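PDB 4HW6: hypothetical protein, IPT/TIG domain protein from Bacteroides ovatus, which is of unknown function but probably serves as an auxiliary nutrient-binding, perhaps carbohydrate-binding, protein that joins an IPT/TIG domain to a six-bladed beta-propeller. Local coordinates for residues Y288-D301 against V311-G323. Residues are numbered along the deposited sequence; the frame is centred on the assembly and turned at random.
With EDO (1,2-ethanediol), chain G.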
loop_
_atom_site.group_PDB
_atom_site.type_symbol
_atom_site.label_atom_id
_atom_site.label_comp_id
_atom_site.label_asym_id
_atom_site.label_seq_id
_atom_site.Cartn_x
_atom_site.Cartn_y
_atom_site.Cartn_z
ATOM N N TYR A 288 -1.929 -14.778 9.450
ATOM C CA TYR A 288 -1.989 -13.997 10.667
ATOM C C TYR A 288 -3.428 -13.755 11.087
ATOM O O TYR A 288 -4.318 -13.528 10.255
ATOM C CB TYR A 288 -1.286 -12.653 10.516
ATOM C CG TYR A 288 0.229 -12.695 10.574
ATOM C CD1 TYR A 288 0.907 -13.452 11.514
ATOM C CD2 TYR A 288 0.980 -11.957 9.687
ATOM C CE1 TYR A 288 2.312 -13.478 11.552
ATOM C CE2 TYR A 288 2.367 -11.971 9.710
ATOM C CZ TYR A 288 3.030 -12.729 10.638
ATOM O OH TYR A 288 4.401 -12.775 10.665
ATOM N N ILE A 289 -3.636 -13.792 12.391
ATOM C CA ILE A 289 -4.842 -13.349 13.025
ATOM C C ILE A 289 -4.522 -12.101 13.844
ATOM O O ILE A 289 -3.815 -12.171 14.883
ATOM C CB ILE A 289 -5.424 -14.409 13.980
ATOM C CG1 ILE A 289 -5.481 -15.801 13.335
ATOM C CG2 ILE A 289 -6.809 -13.969 14.468
ATOM C CD1 ILE A 289 -5.694 -16.907 14.353
ATOM N N ILE A 290 -4.986 -10.956 13.348
ATOM C CA ILE A 290 -4.822 -9.700 14.041
ATOM C C ILE A 290 -5.921 -9.550 15.081
ATOM O O ILE A 290 -7.103 -9.584 14.725
ATOM C CB ILE A 290 -4.826 -8.510 13.087
ATOM C CG1 ILE A 290 -3.777 -8.700 11.965
ATOM C CG2 ILE A 290 -4.536 -7.232 13.872
ATOM C CD1 ILE A 290 -3.815 -7.606 10.911
ATOM N N TYR A 291 -5.536 -9.454 16.358
ATOM C CA TYR A 291 -6.485 -9.259 17.447
ATOM C C TYR A 291 -6.662 -7.753 17.556
ATOM O O TYR A 291 -5.939 -7.064 18.273
ATOM C CB TYR A 291 -5.967 -9.837 18.770
ATOM C CG TYR A 291 -6.041 -11.327 18.968
ATOM C CD1 TYR A 291 -5.820 -12.235 17.931
ATOM C CD2 TYR A 291 -6.320 -11.846 20.234
ATOM C CE1 TYR A 291 -5.904 -13.610 18.141
ATOM C CE2 TYR A 291 -6.382 -13.215 20.461
ATOM C CZ TYR A 291 -6.153 -14.099 19.417
ATOM O OH TYR A 291 -6.235 -15.468 19.659
ATOM N N ASN A 292 -7.607 -7.213 16.785
ATOM C CA ASN A 292 -7.750 -5.769 16.686
ATOM C C ASN A 292 -8.009 -5.077 18.013
ATOM O O ASN A 292 -7.525 -3.986 18.242
ATOM C CB ASN A 292 -8.883 -5.375 15.708
ATOM C CG ASN A 292 -8.824 -6.101 14.380
ATOM O OD1 ASN A 292 -9.801 -6.722 13.978
ATOM N ND2 ASN A 292 -7.688 -6.017 13.676
ATOM N N GLY A 293 -8.799 -5.715 18.874
ATOM C CA GLY A 293 -9.132 -5.179 20.165
ATOM C C GLY A 293 -8.225 -5.588 21.307
ATOM O O GLY A 293 -8.350 -5.018 22.388
ATOM N N LYS A 294 -7.339 -6.562 21.090
ATOM C CA LYS A 294 -6.457 -7.059 22.160
ATOM C C LYS A 294 -4.971 -6.820 21.917
ATOM O O LYS A 294 -4.129 -7.208 22.740
ATOM C CB LYS A 294 -6.681 -8.556 22.412
ATOM C CG LYS A 294 -8.118 -8.952 22.618
ATOM C CD LYS A 294 -8.768 -8.274 23.788
ATOM C CE LYS A 294 -10.146 -8.884 24.000
ATOM N NZ LYS A 294 -10.825 -8.278 25.168
ATOM N N HIS A 295 -4.641 -6.145 20.823
ATOM C CA HIS A 295 -3.319 -5.525 20.665
ATOM C C HIS A 295 -2.221 -6.557 20.443
ATOM O O HIS A 295 -1.107 -6.399 20.908
ATOM C CB HIS A 295 -3.023 -4.628 21.861
ATOM C CG HIS A 295 -4.186 -3.789 22.246
ATOM N ND1 HIS A 295 -4.721 -2.858 21.392
ATOM C CD2 HIS A 295 -4.944 -3.767 23.365
ATOM C CE1 HIS A 295 -5.779 -2.299 21.965
ATOM N NE2 HIS A 295 -5.924 -2.822 23.174
ATOM N N CYS A 296 -2.523 -7.572 19.658
ATOM C CA CYS A 296 -1.538 -8.614 19.377
ATOM C C CYS A 296 -1.872 -9.288 18.068
ATOM O O CYS A 296 -2.969 -9.101 17.512
ATOM C CB CYS A 296 -1.419 -9.583 20.541
ATOM S SG CYS A 296 -2.963 -10.357 20.989
ATOM N N ILE A 297 -0.878 -9.983 17.521
ATOM C CA ILE A 297 -1.027 -10.721 16.287
ATOM C C ILE A 297 -0.613 -12.175 16.551
ATOM O O ILE A 297 0.443 -12.438 17.140
ATOM C CB ILE A 297 -0.165 -10.124 15.143
ATOM C CG1 ILE A 297 -0.569 -8.677 14.837
ATOM C CG2 ILE A 297 -0.273 -11.011 13.887
ATOM C CD1 ILE A 297 0.340 -7.960 13.835
ATOM N N TYR A 298 -1.457 -13.105 16.130
ATOM C CA TYR A 298 -1.171 -14.525 16.219
ATOM C C TYR A 298 -0.977 -15.081 14.820
ATOM O O TYR A 298 -1.373 -14.459 13.812
ATOM C CB TYR A 298 -2.360 -15.271 16.840
ATOM C CG TYR A 298 -2.553 -15.212 18.335
ATOM C CD1 TYR A 298 -2.609 -14.007 19.018
ATOM C CD2 TYR A 298 -2.774 -16.383 19.064
ATOM C CE1 TYR A 298 -2.855 -13.963 20.392
ATOM C CE2 TYR A 298 -3.002 -16.341 20.433
ATOM C CZ TYR A 298 -3.043 -15.118 21.093
ATOM O OH TYR A 298 -3.304 -15.092 22.464
ATOM N N ARG A 299 -0.387 -16.275 14.767
ATOM C CA ARG A 299 -0.279 -17.033 13.520
ATOM C C ARG A 299 -1.021 -18.365 13.645
ATOM O O ARG A 299 -0.932 -19.050 14.673
ATOM C CB ARG A 299 1.199 -17.270 13.173
ATOM C CG ARG A 299 1.446 -18.328 12.096
ATOM C CD ARG A 299 2.814 -18.197 11.467
ATOM N NE ARG A 299 3.296 -19.445 10.898
ATOM C CZ ARG A 299 4.485 -19.590 10.314
ATOM N NH1 ARG A 299 5.300 -18.556 10.222
ATOM N NH2 ARG A 299 4.869 -20.765 9.832
ATOM N N VAL A 300 -1.711 -18.752 12.574
ATOM C CA VAL A 300 -2.373 -20.058 12.484
ATOM C C VAL A 300 -1.830 -20.794 11.252
ATOM O O VAL A 300 -1.896 -20.301 10.124
ATOM C CB VAL A 300 -3.905 -19.936 12.489
ATOM C CG1 VAL A 300 -4.409 -19.021 11.367
ATOM C CG2 VAL A 300 -4.520 -21.333 12.432
ATOM N N ASP A 301 -1.219 -21.942 11.479
ATOM C CA ASP A 301 -0.638 -22.732 10.411
ATOM C C ASP A 301 -1.690 -23.574 9.698
ATOM O O ASP A 301 -2.667 -24.014 10.312
ATOM C CB ASP A 301 0.454 -23.655 10.966
ATOM C CG ASP A 301 1.710 -22.896 11.425
ATOM O OD1 ASP A 301 2.104 -21.923 10.778
ATOM O OD2 ASP A 301 2.317 -23.295 12.431
ATOM N N VAL A 311 -3.279 -25.129 16.170
ATOM C CA VAL A 311 -3.550 -24.231 17.281
ATOM C C VAL A 311 -2.844 -22.901 16.994
ATOM O O VAL A 311 -1.629 -22.892 16.722
ATOM C CB VAL A 311 -3.050 -24.817 18.617
ATOM C CG1 VAL A 311 -3.151 -23.770 19.711
ATOM C CG2 VAL A 311 -3.868 -26.065 18.986
ATOM N N PRO A 312 -3.592 -21.782 17.011
ATOM C CA PRO A 312 -2.913 -20.484 16.812
ATOM C C PRO A 312 -1.980 -20.148 17.940
ATOM O O PRO A 312 -2.229 -20.531 19.095
ATOM C CB PRO A 312 -4.052 -19.472 16.805
ATOM C CG PRO A 312 -5.255 -20.282 16.424
ATOM C CD PRO A 312 -5.049 -21.616 17.090
ATOM N N TYR A 313 -0.912 -19.432 17.613
ATOM C CA TYR A 313 0.037 -18.980 18.631
ATOM C C TYR A 313 0.387 -17.519 18.443
ATOM O O TYR A 313 0.433 -17.036 17.318
ATOM C CB TYR A 313 1.308 -19.849 18.634
ATOM C CG TYR A 313 2.072 -19.866 17.340
ATOM C CD1 TYR A 313 3.043 -18.911 17.067
ATOM C CD2 TYR A 313 1.848 -20.866 16.395
ATOM C CE1 TYR A 313 3.732 -18.927 15.888
ATOM C CE2 TYR A 313 2.572 -20.904 15.208
ATOM C CZ TYR A 313 3.504 -19.924 14.968
ATOM O OH TYR A 313 4.272 -19.946 13.810
ATOM N N ILE A 314 0.710 -16.840 19.539
ATOM C CA ILE A 314 1.031 -15.411 19.471
ATOM C C ILE A 314 2.398 -15.188 18.839
ATOM O O ILE A 314 3.357 -15.962 19.074
ATOM C CB ILE A 314 0.933 -14.729 20.870
ATOM C CG1 ILE A 314 0.951 -13.214 20.750
ATOM C CG2 ILE A 314 2.052 -15.205 21.808
ATOM C CD1 ILE A 314 0.501 -12.543 22.031
ATOM N N VAL A 315 2.464 -14.150 17.999
ATOM C CA VAL A 315 3.702 -13.757 17.346
ATOM C C VAL A 315 4.267 -12.456 17.913
ATOM O O VAL A 315 5.486 -12.365 18.139
ATOM C CB VAL A 315 3.524 -13.700 15.813
ATOM C CG1 VAL A 315 4.759 -13.124 15.117
ATOM C CG2 VAL A 315 3.226 -15.109 15.300
ATOM N N CYS A 316 3.419 -11.460 18.119
ATOM C CA CYS A 316 3.863 -10.197 18.663
ATOM C C CYS A 316 2.806 -9.477 19.461
ATOM O O CYS A 316 1.622 -9.771 19.379
ATOM C CB CYS A 316 4.459 -9.297 17.575
ATOM S SG CYS A 316 3.237 -8.680 16.434
ATOM N N GLY A 317 3.263 -8.544 20.268
ATOM C CA GLY A 317 2.390 -7.849 21.188
ATOM C C GLY A 317 2.167 -8.645 22.449
ATOM O O GLY A 317 2.678 -9.757 22.612
ATOM N N GLN A 318 1.383 -8.053 23.346
ATOM C CA GLN A 318 0.896 -8.734 24.533
ATOM C C GLN A 318 -0.602 -8.511 24.615
ATOM O O GLN A 318 -1.085 -7.379 24.605
ATOM C CB GLN A 318 1.577 -8.229 25.798
ATOM C CG GLN A 318 1.125 -8.996 27.013
ATOM C CD GLN A 318 1.922 -8.652 28.242
ATOM O OE1 GLN A 318 3.061 -9.112 28.407
ATOM N NE2 GLN A 318 1.350 -7.826 29.092
ATOM N N HIS A 319 -1.320 -9.624 24.662
ATOM C CA HIS A 319 -2.771 -9.634 24.727
ATOM C C HIS A 319 -3.264 -8.722 25.852
ATOM O O HIS A 319 -2.855 -8.875 27.006
ATOM C CB HIS A 319 -3.202 -11.073 24.974
ATOM C CG HIS A 319 -4.661 -11.349 24.769
ATOM N ND1 HIS A 319 -5.654 -10.780 25.537
ATOM C CD2 HIS A 319 -5.273 -12.245 23.955
ATOM C CE1 HIS A 319 -6.822 -11.301 25.188
ATOM N NE2 HIS A 319 -6.620 -12.195 24.228
ATOM N N SER A 320 -4.116 -7.773 25.485
ATOM C CA SER A 320 -4.756 -6.819 26.414
ATOM C C SER A 320 -3.792 -5.773 27.032
ATOM O O SER A 320 -4.114 -5.157 28.050
ATOM C CB SER A 320 -5.548 -7.565 27.507
ATOM O OG SER A 320 -6.463 -8.501 26.922
ATOM N N SER A 321 -2.628 -5.567 26.405
ATOM C CA SER A 321 -1.651 -4.588 26.877
ATOM C C SER A 321 -1.319 -3.631 25.738
ATOM O O SER A 321 -0.351 -3.822 25.015
ATOM C CB SER A 321 -0.379 -5.277 27.393
ATOM O OG SER A 321 0.491 -4.328 27.996
ATOM N N PRO A 322 -2.156 -2.605 25.542
ATOM C CA PRO A 322 -1.889 -1.656 24.457
ATOM C C PRO A 322 -0.664 -0.790 24.723
ATOM O O PRO A 322 -0.376 -0.417 25.868
ATOM C CB PRO A 322 -3.164 -0.801 24.419
ATOM C CG PRO A 322 -3.659 -0.834 25.839
ATOM C CD PRO A 322 -3.372 -2.238 26.301
ATOM N N GLY A 323 0.039 -0.443 23.659
ATOM C CA GLY A 323 1.172 0.444 23.761
ATOM C C GLY A 323 1.818 0.621 22.403
ATOM O O GLY A 323 1.456 -0.061 21.441
HETATM C C1 EDO G . -1.270 4.173 26.797
HETATM O O1 EDO G . -2.232 4.312 27.863
HETATM C C2 EDO G . -1.335 2.760 26.220
HETATM O O2 EDO G . -0.866 1.816 27.195
HETATM O O HOH W 1 0.582 -5.185 22.692
HETATM O O HOH W 2 -0.549 -22.383 14.293
HETATM O O HOH W 3 4.647 -22.348 12.730
#
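Arg299 and Tyr313 form a hydrogen-bonded antiparallel pair, Arg299 N donating a hydrogen bond to Tyr313 O at 2.8 Å and Arg299 O accepting one from Tyr313 N. Next along, Ile297 O accepts from both Val315 N and Cys316 N, a classic beta bulge. The chain turns a corner at Cys316, within the bulge, and Ser320, in the type II turn Gln318-Ser321, donates its N-H to Lys294 O. Water 1 ties His295 O to Gln318 N and Ser321 O.

Rings carry much of the side-chain contact. Ile314 CB stands over one face of the Tyr298 ring, 3.9 Å from its centroid, while Tyr291 OH covers the opposite face; both tyrosine hydroxyls bond Asp270. Replacing Tyr298 with an alanine would probably open a gap between Ile314 and Tyr291 and deprive Asp270 of one hydroxyl partner. His319 CG, anti to the backbone N (chi1 -167°), swings the imidazole back beneath Lys294, whose CB sits 3.9 Å above the ring centroid. Pro322 CB likewise lies 3.6 Å from the His295 ring centroid, over the face.

At the other end, in one of its two conformers, extended Arg299 runs alongside Tyr313, and its NE makes a salt bridge to Asp301 OD1 (2.8 Å) on the carboxylate's syn side. Water 3 links Asp301 OD2 to Tyr313 OH.

Backbone bonds thus set Tyr313-Val315 as the outermost strand of a four-stranded antiparallel propeller blade, while the Ser320-Lys294 bond, water 1 and the CH-pi contacts hold the following loop against the 292-295 loop.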